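Local coordinates for thermostable monoacylglycerol lipase (Bacillus, PDB 4LHE), which hydrolyses monoacylglycerols to glycerol and a free fatty acid, as a lipase of the alpha/beta-hydrolase fold, at residues A[160-164]-A[165-169]; A[179-182]-A[183-186]; A[225-228]-A[229-232]. All coordinates share one frame; numbering follows the deposited sequence.

Interaction 1 (A[160-164]-A[165-169])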
ATOM      1  N   GLU A 160     -18.121  -2.277   0.750  1.00 54.97           N
ATOM      2  CA  GLU A 160     -18.788  -3.466   0.209  1.00 56.87           C
ATOM      3  C   GLU A 160     -19.022  -3.361  -1.299  1.00 57.40           C
ATOM      4  O   GLU A 160     -19.310  -4.359  -1.964  1.00 58.43           O
ATOM      5  CB  GLU A 160     -20.109  -3.714   0.925  1.00 58.49           C
ATOM      6  CG  GLU A 160     -20.502  -5.180   0.979  1.00 61.61           C
ATOM      7  CD  GLU A 160     -20.761  -5.642   2.395  1.00 62.12           C
ATOM      8  OE1 GLU A 160     -21.943  -5.644   2.813  1.00 62.79           O
ATOM      9  OE2 GLU A 160     -19.783  -5.991   3.091  1.00 61.62           O
ATOM     10  N   LYS A 161     -18.903  -2.147  -1.831  1.00 55.82           N
ATOM     11  CA  LYS A 161     -18.986  -1.928  -3.272  1.00 56.19           C
ATOM     12  C   LYS A 161     -17.777  -1.125  -3.767  1.00 53.91           C
ATOM     13  O   LYS A 161     -17.273  -0.237  -3.062  1.00 52.01           O
ATOM     14  CB  LYS A 161     -20.310  -1.233  -3.639  1.00 56.73           C
ATOM     15  CG  LYS A 161     -21.403  -2.199  -4.115  1.00 59.63           C
ATOM     16  CD  LYS A 161     -22.726  -1.487  -4.431  1.00 60.82           C
ATOM     17  CE  LYS A 161     -23.598  -2.304  -5.402  1.00 62.69           C
ATOM     18  NZ  LYS A 161     -24.832  -1.570  -5.848  1.00 63.54           N
ATOM     19  N   THR A 162     -17.297  -1.455  -4.964  1.00 52.84           N
ATOM     20  CA  THR A 162     -16.175  -0.737  -5.559  1.00 52.00           C
ATOM     21  C   THR A 162     -16.649  -0.010  -6.804  1.00 52.06           C
ATOM     22  O   THR A 162     -17.216  -0.630  -7.696  1.00 53.70           O
ATOM     23  CB  THR A 162     -15.039  -1.695  -5.935  1.00 51.79           C
ATOM     24  OG1 THR A 162     -14.503  -2.286  -4.747  1.00 51.84           O
ATOM     25  CG2 THR A 162     -13.940  -0.954  -6.653  1.00 50.07           C
ATOM     26  N   PRO A 163     -16.434   1.313  -6.858  1.00 51.11           N
ATOM     27  CA  PRO A 163     -16.835   2.119  -8.014  1.00 51.06           C
ATOM     28  C   PRO A 163     -15.967   1.738  -9.188  1.00 51.38           C
ATOM     29  O   PRO A 163     -14.741   1.616  -9.028  1.00 49.62           O
ATOM     30  CB  PRO A 163     -16.521   3.553  -7.566  1.00 48.97           C
ATOM     31  CG  PRO A 163     -16.487   3.487  -6.092  1.00 48.41           C
ATOM     32  CD  PRO A 163     -15.900   2.153  -5.775  1.00 48.25           C
ATOM     33  N   THR A 164     -16.579   1.526 -10.352  1.00 52.20           N
ATOM     34  CA  THR A 164     -15.810   1.028 -11.476  1.00 52.00           C
ATOM     35  C   THR A 164     -15.010   2.163 -12.076  1.00 51.35           C
ATOM     36  O   THR A 164     -13.997   1.944 -12.741  1.00 51.34           O
ATOM     37  CB  THR A 164     -16.693   0.303 -12.520  1.00 56.18           C
ATOM     38  OG1 THR A 164     -17.480   1.252 -13.239  1.00 56.73           O
ATOM     39  CG2 THR A 164     -17.612  -0.655 -11.832  1.00 56.16           C
ATOM     40  N   ALA A 165     -15.450   3.388 -11.809  1.00 50.17           N
ATOM     41  CA  ALA A 165     -14.666   4.555 -12.169  1.00 48.65           C
ATOM     42  C   ALA A 165     -13.315   4.511 -11.438  1.00 47.81           C
ATOM     43  O   ALA A 165     -12.297   4.946 -11.981  1.00 46.71           O
ATOM     44  CB  ALA A 165     -15.419   5.814 -11.810  1.00 48.83           C
ATOM     45  N   SER A 166     -13.320   3.996 -10.203  1.00 46.92           N
ATOM     46  CA  SER A 166     -12.098   3.893  -9.393  1.00 45.29           C
ATOM     47  C   SER A 166     -11.155   2.838  -9.939  1.00 45.35           C
ATOM     48  O   SER A 166      -9.935   3.003  -9.908  1.00 45.12           O
ATOM     49  CB  SER A 166     -12.440   3.568  -7.929  1.00 44.96           C
ATOM     50  OG  SER A 166     -12.999   4.691  -7.278  1.00 44.47           O
ATOM     51  N   LEU A 167     -11.718   1.739 -10.422  1.00 47.33           N
ATOM     52  CA  LEU A 167     -10.901   0.697 -11.031  1.00 47.84           C
ATOM     53  C   LEU A 167     -10.127   1.224 -12.224  1.00 47.62           C
ATOM     54  O   LEU A 167      -8.968   0.868 -12.409  1.00 46.59           O
ATOM     55  CB  LEU A 167     -11.759  -0.496 -11.430  1.00 50.33           C
ATOM     56  CG  LEU A 167     -12.265  -1.294 -10.234  1.00 50.82           C
ATOM     57  CD1 LEU A 167     -13.253  -2.339 -10.689  1.00 53.84           C
ATOM     58  CD2 LEU A 167     -11.097  -1.952  -9.529  1.00 50.25           C
ATOM     59  N   LEU A 168     -10.767   2.078 -13.024  1.00 47.79           N
ATOM     60  CA  LEU A 168     -10.107   2.697 -14.166  1.00 48.08           C
ATOM     61  C   LEU A 168      -8.904   3.488 -13.676  1.00 46.61           C
ATOM     62  O   LEU A 168      -7.815   3.417 -14.268  1.00 46.17           O
ATOM     63  CB  LEU A 168     -11.069   3.632 -14.914  1.00 49.36           C
ATOM     64  CG  LEU A 168     -11.908   3.129 -16.093  1.00 51.56           C
ATOM     65  CD1 LEU A 168     -11.422   1.790 -16.622  1.00 53.02           C
ATOM     66  CD2 LEU A 168     -13.381   3.070 -15.749  1.00 53.03           C
ATOM     67  N   GLN A 169      -9.109   4.238 -12.591  1.00 45.60           N
ATOM     68  CA  GLN A 169      -8.059   5.082 -12.020  1.00 44.05           C
ATOM     69  C   GLN A 169      -6.890   4.230 -11.547  1.00 43.06           C
ATOM     70  O   GLN A 169      -5.719   4.569 -11.776  1.00 42.60           O
ATOM     71  CB  GLN A 169      -8.612   5.908 -10.854  1.00 42.75           C
ATOM     72  CG  GLN A 169      -9.597   6.994 -11.269  1.00 43.98           C
ATOM     73  CD  GLN A 169      -8.919   8.180 -11.931  1.00 43.52           C
ATOM     74  OE1 GLN A 169      -7.753   8.465 -11.666  1.00 42.31           O
ATOM     75  NE2 GLN A 169      -9.654   8.889 -12.793  1.00 44.49           N
TER
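Pro163 O turns toward the first turn of the helix that follows it, where Ser166 N lies 3.0 Å and Leu167 N 3.3 Å away; both bonds are weak. The change of direction from strand to helix falls at Pro163 and Thr164, and the short axes of strand 161-163 and helix 165-169 stand at 62° to each other. One residue on, the helical pattern is established: Leu168 N donates to Thr164 O over 3.2 Å.

Pro163 thus holds the N-cap position, and its buried ring lies against the hydroxyl end of Ser166, with Pro163 CB 3.7 Å from Ser166 OG. Met65 of helix 62-67 touches both residues. The second strand of the small antiparallel pair 141-143/161-163 is in this way joined directly to helix 164-179.

Thr162 and Leu167 meet at about a right angle. The methyl CG2 of Thr162, anti to the backbone N, reaches Leu167 CG at 4.0 Å, while the hydroxyl on the other branch is hydrogen-bonded to Ser144. Both side chains touch Phe29. Leu168, exposed, lays CD2 against Thr164 O at 3.3 Å, and the Thr164 hydroxyl is hydrogen-bonded to the carbonyl of Pro139, tying the turn to the chain just before strand 141-143.

Interaction 2 (A[179-182]-A[183-186])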
ATOM      1  N   ALA A 179       5.674   1.309 -15.693  1.00 45.90           N
ATOM      2  CA  ALA A 179       6.480   1.914 -16.752  1.00 47.98           C
ATOM      3  C   ALA A 179       7.765   2.528 -16.206  1.00 48.21           C
ATOM      4  O   ALA A 179       8.813   2.502 -16.864  1.00 49.13           O
ATOM      5  CB  ALA A 179       5.665   2.968 -17.499  1.00 47.76           C
ATOM      6  N   LYS A 180       7.684   3.075 -14.997  1.00 46.45           N
ATOM      7  CA  LYS A 180       8.787   3.843 -14.454  1.00 46.94           C
ATOM      8  C   LYS A 180       9.580   3.140 -13.355  1.00 46.10           C
ATOM      9  O   LYS A 180      10.247   3.819 -12.588  1.00 46.79           O
ATOM     10  CB  LYS A 180       8.273   5.182 -13.922  1.00 46.92           C
ATOM     11  CG  LYS A 180       7.655   6.090 -14.971  1.00 48.15           C
ATOM     12  CD  LYS A 180       8.726   6.711 -15.850  1.00 50.38           C
ATOM     13  CE  LYS A 180       8.663   6.187 -17.286  1.00 51.55           C
ATOM     14  NZ  LYS A 180       7.779   7.019 -18.158  1.00 52.08           N
ATOM     15  N   LEU A 181       9.533   1.807 -13.288  1.00 45.74           N
ATOM     16  CA  LEU A 181      10.267   1.054 -12.253  1.00 45.44           C
ATOM     17  C   LEU A 181      11.764   1.362 -12.233  1.00 47.05           C
ATOM     18  O   LEU A 181      12.378   1.501 -11.168  1.00 47.52           O
ATOM     19  CB  LEU A 181      10.034  -0.454 -12.408  1.00 45.34           C
ATOM     20  CG  LEU A 181       8.635  -0.913 -11.977  1.00 44.85           C
ATOM     21  CD1 LEU A 181       8.395  -2.393 -12.213  1.00 43.12           C
ATOM     22  CD2 LEU A 181       8.397  -0.558 -10.500  1.00 43.22           C
ATOM     23  N   ASP A 182      12.338   1.492 -13.425  1.00 48.53           N
ATOM     24  CA  ASP A 182      13.755   1.803 -13.611  1.00 50.11           C
ATOM     25  C   ASP A 182      14.217   3.070 -12.874  1.00 50.34           C
ATOM     26  O   ASP A 182      15.411   3.241 -12.610  1.00 51.79           O
ATOM     27  CB  ASP A 182      14.027   1.938 -15.110  1.00 51.17           C
ATOM     28  CG  ASP A 182      13.068   2.902 -15.778  1.00 52.08           C
ATOM     29  OD1 ASP A 182      11.973   2.464 -16.214  1.00 51.76           O
ATOM     30  OD2 ASP A 182      13.403   4.104 -15.850  1.00 52.76           O
ATOM     31  N   ARG A 183      13.278   3.953 -12.543  1.00 48.76           N
ATOM     32  CA  ARG A 183      13.587   5.165 -11.774  1.00 49.83           C
ATOM     33  C   ARG A 183      13.954   4.859 -10.314  1.00 49.33           C
ATOM     34  O   ARG A 183      14.540   5.699  -9.627  1.00 50.12           O
ATOM     35  CB  ARG A 183      12.394   6.133 -11.789  1.00 49.53           C
ATOM     36  CG  ARG A 183      11.779   6.423 -13.176  1.00 50.79           C
ATOM     37  CD  ARG A 183      12.489   7.561 -13.918  1.00 52.97           C
ATOM     38  NE  ARG A 183      11.726   8.052 -15.076  1.00 54.04           N
ATOM     39  CZ  ARG A 183      11.936   7.676 -16.339  1.00 55.16           C
ATOM     40  NH1 ARG A 183      12.889   6.793 -16.623  1.00 55.22           N
ATOM     41  NH2 ARG A 183      11.195   8.181 -17.326  1.00 54.71           N
ATOM     42  N   ILE A 184      13.590   3.667  -9.840  1.00 37.02           N
ATOM     43  CA  ILE A 184      13.809   3.292  -8.443  1.00 36.13           C
ATOM     44  C   ILE A 184      15.215   2.732  -8.221  1.00 36.98           C
ATOM     45  O   ILE A 184      15.571   1.711  -8.798  1.00 37.58           O
ATOM     46  CB  ILE A 184      12.774   2.245  -7.968  1.00 36.22           C
ATOM     47  CG1 ILE A 184      11.353   2.796  -8.090  1.00 34.34           C
ATOM     48  CG2 ILE A 184      13.029   1.874  -6.528  1.00 35.29           C
ATOM     49  CD1 ILE A 184      10.260   1.770  -7.723  1.00 33.76           C
ATOM     50  N   VAL A 185      16.006   3.384  -7.369  1.00 37.32           N
ATOM     51  CA  VAL A 185      17.352   2.892  -7.082  1.00 38.41           C
ATOM     52  C   VAL A 185      17.641   2.574  -5.597  1.00 38.25           C
ATOM     53  O   VAL A 185      18.757   2.147  -5.262  1.00 38.22           O
ATOM     54  CB  VAL A 185      18.438   3.868  -7.610  1.00 39.37           C
ATOM     55  CG1 VAL A 185      18.237   4.163  -9.092  1.00 40.05           C
ATOM     56  CG2 VAL A 185      18.435   5.142  -6.797  1.00 38.59           C
ATOM     57  N   CYS A 186      16.662   2.774  -4.712  1.00 35.65           N
ATOM     58  CA  CYS A 186      16.907   2.558  -3.286  1.00 35.22           C
ATOM     59  C   CYS A 186      16.754   1.085  -2.941  1.00 35.05           C
ATOM     60  O   CYS A 186      16.169   0.324  -3.722  1.00 35.08           O
ATOM     61  CB  CYS A 186      15.957   3.413  -2.449  1.00 34.86           C
ATOM     62  SG  CYS A 186      14.222   2.978  -2.653  1.00 34.30           S
TER
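Asp182 OD2 and Arg183 NH1 form a salt bridge of 2.8 Å between neighbouring residues. The carboxylate reaches its partner because Asp182 CG sits between the backbone N and the carbonyl carbon (chi1 52°), which brings it alongside the arginine chain. The arginine in turn bends at chi2 (-86°), folding its guanidinium back over the turn. The two charged groups are not coplanar: their planes are 76° apart, and a single oxygen makes the ion pair.

Lys180 comes at the guanidinium over one face. Its aliphatic part does the touching, with Lys180 CD and CE each about 3.2 Å from Arg183 NH2, while the chain, bent at its last three torsions, carries NZ to 3.7 Å from the same nitrogen. Were Lys180 replaced by an alanine, that face of the guanidinium would probably lose its methylene cover and the arginine would be freer to swing.

Beneath these side chains the backbone makes a 3-10 turn in the connection between helix 164-179 and strand 188-193. Arg183 N donates to Lys180 O at 3.0 Å and Ile184 N to Leu181 O at 2.8 Å. On the inner side Leu181 and Ile184 run side by side, Leu181 CD2 meeting Ile184 CD1 at 4.1 Å. Both also touch Glu108 of helix 98-109, and Ile184 reaches Ile116 of strand 115-119.

The turn is therefore divided chemically, apolar toward the body of the domain and charged on its outer side. There the Asp182 carboxylate probably offsets part of the repulsion between the close positive ends of Lys180 and Arg183.

Interaction 3 (A[225-228]-A[229-232]). With SO4 (sulfate ion), chain D.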
ATOM      1  N   TYR A 225      -2.828 -14.846   3.116  1.00 37.01           N
ATOM      2  CA  TYR A 225      -3.400 -14.491   1.830  1.00 37.11           C
ATOM      3  C   TYR A 225      -3.156 -12.998   1.606  1.00 34.85           C
ATOM      4  O   TYR A 225      -2.386 -12.364   2.340  1.00 33.78           O
ATOM      5  CB  TYR A 225      -4.916 -14.676   1.819  1.00 37.84           C
ATOM      6  CG  TYR A 225      -5.392 -16.095   2.029  1.00 39.73           C
ATOM      7  CD1 TYR A 225      -4.540 -17.180   1.839  1.00 40.66           C
ATOM      8  CD2 TYR A 225      -6.705 -16.346   2.421  1.00 40.73           C
ATOM      9  CE1 TYR A 225      -4.993 -18.480   2.042  1.00 43.15           C
ATOM     10  CE2 TYR A 225      -7.163 -17.633   2.625  1.00 42.04           C
ATOM     11  CZ  TYR A 225      -6.306 -18.694   2.431  1.00 43.57           C
ATOM     12  OH  TYR A 225      -6.776 -19.973   2.637  1.00 45.94           O
ATOM     13  N   HIS A 226      -3.819 -12.444   0.600  1.00 34.24           N
ATOM     14  CA  HIS A 226      -3.555 -11.070   0.169  1.00 32.91           C
ATOM     15  C   HIS A 226      -3.308 -10.013   1.241  1.00 31.18           C
ATOM     16  O   HIS A 226      -2.327  -9.265   1.164  1.00 30.54           O
ATOM     17  CB  HIS A 226      -4.681 -10.575  -0.724  1.00 32.18           C
ATOM     18  CG  HIS A 226      -4.421  -9.228  -1.321  1.00 30.68           C
ATOM     19  ND1 HIS A 226      -3.272  -8.943  -2.027  1.00 30.34           N
ATOM     20  CD2 HIS A 226      -5.162  -8.093  -1.334  1.00 29.96           C
ATOM     21  CE1 HIS A 226      -3.317  -7.692  -2.455  1.00 28.75           C
ATOM     22  NE2 HIS A 226      -4.453  -7.154  -2.047  1.00 29.07           N
ATOM     23  N   VAL A 227      -4.214  -9.928   2.208  1.00 31.25           N
ATOM     24  CA  VAL A 227      -4.147  -8.880   3.236  1.00 31.37           C
ATOM     25  C   VAL A 227      -3.142  -9.281   4.312  1.00 31.38           C
ATOM     26  O   VAL A 227      -3.502  -9.466   5.472  1.00 32.24           O
ATOM     27  CB  VAL A 227      -5.505  -8.654   3.888  1.00 31.48           C
ATOM     28  CG1 VAL A 227      -5.490  -7.366   4.749  1.00 30.50           C
ATOM     29  CG2 VAL A 227      -6.569  -8.542   2.815  1.00 31.19           C
ATOM     30  N   ALA A 228      -1.882  -9.417   3.905  1.00 31.21           N
ATOM     31  CA  ALA A 228      -0.836 -10.048   4.721  1.00 31.98           C
ATOM     32  C   ALA A 228      -0.503  -9.281   6.019  1.00 32.15           C
ATOM     33  O   ALA A 228      -0.062  -9.870   7.001  1.00 32.44           O
ATOM     34  CB  ALA A 228       0.424 -10.243   3.859  1.00 31.49           C
ATOM     35  N   THR A 229      -0.732  -7.967   6.012  1.00 31.15           N
ATOM     36  CA  THR A 229      -0.393  -7.102   7.145  1.00 30.31           C
ATOM     37  C   THR A 229      -1.288  -7.377   8.348  1.00 31.53           C
ATOM     38  O   THR A 229      -0.960  -7.020   9.485  1.00 30.88           O
ATOM     39  CB  THR A 229      -0.524  -5.624   6.753  1.00 28.73           C
ATOM     40  OG1 THR A 229      -1.831  -5.399   6.198  1.00 28.16           O
ATOM     41  CG2 THR A 229       0.533  -5.240   5.711  1.00 27.57           C
ATOM     42  N   LEU A 230      -2.433  -8.000   8.092  1.00 32.44           N
ATOM     43  CA  LEU A 230      -3.353  -8.357   9.160  1.00 32.67           C
ATOM     44  C   LEU A 230      -3.384  -9.872   9.371  1.00 34.07           C
ATOM     45  O   LEU A 230      -4.050 -10.361  10.296  1.00 34.69           O
ATOM     46  CB  LEU A 230      -4.764  -7.895   8.814  1.00 33.08           C
ATOM     47  CG  LEU A 230      -5.075  -6.407   8.690  1.00 32.07           C
ATOM     48  CD1 LEU A 230      -6.540  -6.233   8.309  1.00 32.78           C
ATOM     49  CD2 LEU A 230      -4.796  -5.713   9.974  1.00 30.69           C
ATOM     50  N   ASP A 231      -2.683 -10.612   8.513  1.00 34.12           N
ATOM     51  CA  ASP A 231      -2.778 -12.078   8.496  1.00 35.83           C
ATOM     52  C   ASP A 231      -1.751 -12.737   9.423  1.00 35.60           C
ATOM     53  O   ASP A 231      -1.056 -12.051  10.187  1.00 34.66           O
ATOM     54  CB  ASP A 231      -2.615 -12.597   7.061  1.00 35.97           C
ATOM     55  CG  ASP A 231      -3.578 -13.721   6.724  1.00 37.00           C
ATOM     56  OD1 ASP A 231      -4.098 -14.383   7.657  1.00 37.46           O
ATOM     57  OD2 ASP A 231      -3.844 -13.926   5.516  1.00 37.73           O
ATOM     58  N   TYR A 232      -1.639 -14.060   9.348  1.00 36.28           N
ATOM     59  CA  TYR A 232      -0.745 -14.797  10.253  1.00 37.56           C
ATOM     60  C   TYR A 232       0.739 -14.421  10.127  1.00 36.65           C
ATOM     61  O   TYR A 232       1.497 -14.541  11.088  1.00 36.34           O
ATOM     62  CB  TYR A 232      -0.922 -16.315  10.078  1.00 38.94           C
ATOM     63  CG  TYR A 232      -2.241 -16.861  10.580  1.00 39.82           C
ATOM     64  CD1 TYR A 232      -2.596 -16.767  11.927  1.00 39.88           C
ATOM     65  CD2 TYR A 232      -3.123 -17.499   9.714  1.00 41.25           C
ATOM     66  CE1 TYR A 232      -3.801 -17.278  12.384  1.00 41.07           C
ATOM     67  CE2 TYR A 232      -4.324 -17.999  10.159  1.00 41.65           C
ATOM     68  CZ  TYR A 232      -4.656 -17.893  11.493  1.00 42.16           C
ATOM     69  OH  TYR A 232      -5.858 -18.413  11.928  1.00 43.68           O
TER
HETATM   70  S   SO4 D 302      -6.109  -3.744  -1.873  1.00 44.98           S
HETATM   71  O1  SO4 D 302      -7.446  -3.162  -1.774  1.00 45.35           O
HETATM   72  O2  SO4 D 302      -5.568  -3.975  -0.517  1.00 38.45           O
HETATM   73  O3  SO4 D 302      -6.197  -5.030  -2.566  1.00 47.54           O
HETATM   74  O4  SO4 D 302      -5.283  -2.825  -2.660  1.00 36.16           O
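Tyr225 N and Asp231 OD2 make the shortest link across this turn, a hydrogen bond of 2.8 Å with an N-H...O angle of 160°. The amide meets the oxygen on its anti side, 33° out of the carboxylate plane. Lys150 N also binds OD2, Asn151 N binds OD1, and Tyr232 N adds a weak bond to OD1. These four backbone amides, one bound weakly, would probably stabilise the negative charge of the buried carboxylate.

Between these ends the chain coils tightly. Val227 is the centre of an inverse gamma turn, and its carbonyl oxygen accepts Leu230 N at 3.2 Å; Asp231 N reaches Ala228 O at 3.1 Å in a weak bond. Val227 CG1 packs alongside Leu230 CD1, 3.9 Å away.

With CG anti to the backbone N (chi1 -174°), the His226 ring is carried away from 229-232 to a sulfate ion, probably from the crystallisation liquor, whose O3 accepts NE2 across 2.8 Å at the ring edge. With ND1 bonded to Asp196 OD2 and NE2 to the sulfate, the ring is held at both nitrogens, which probably sets its rotation. Behind it, Asp148 OD2 accepts His226 N and Asn120 ND2 donates to His226 O. Ser97 OG binds the same sulfate. The geometry is consistent with the Ser-His-Asp catalytic triad of alpha/beta hydrolases, its histidine carried on the loop after the last strand of the sheet.

In the fold
The three local contacts follow one another along the chain. Helix 164-179 joins the first two: interaction 1 starts it and interaction 2 takes the chain from its end toward strand 188-193, their centres 27 Å apart. Interaction 3 follows strand 216-221, an outermost strand of the main sheet. It alone contains the sulfate-binding histidine of the probable triad, and its centre lies about 22 Å from that of interaction 1 and 26 Å from that of interaction 2. Phe29 nevertheless connects interaction 1 with the sulfate site, since the side chains of Thr162, Ser166 and Leu167 touch Phe29, whose amide binds the anion. Interactions 2 and 3 lie on opposite sides of the chain's centre.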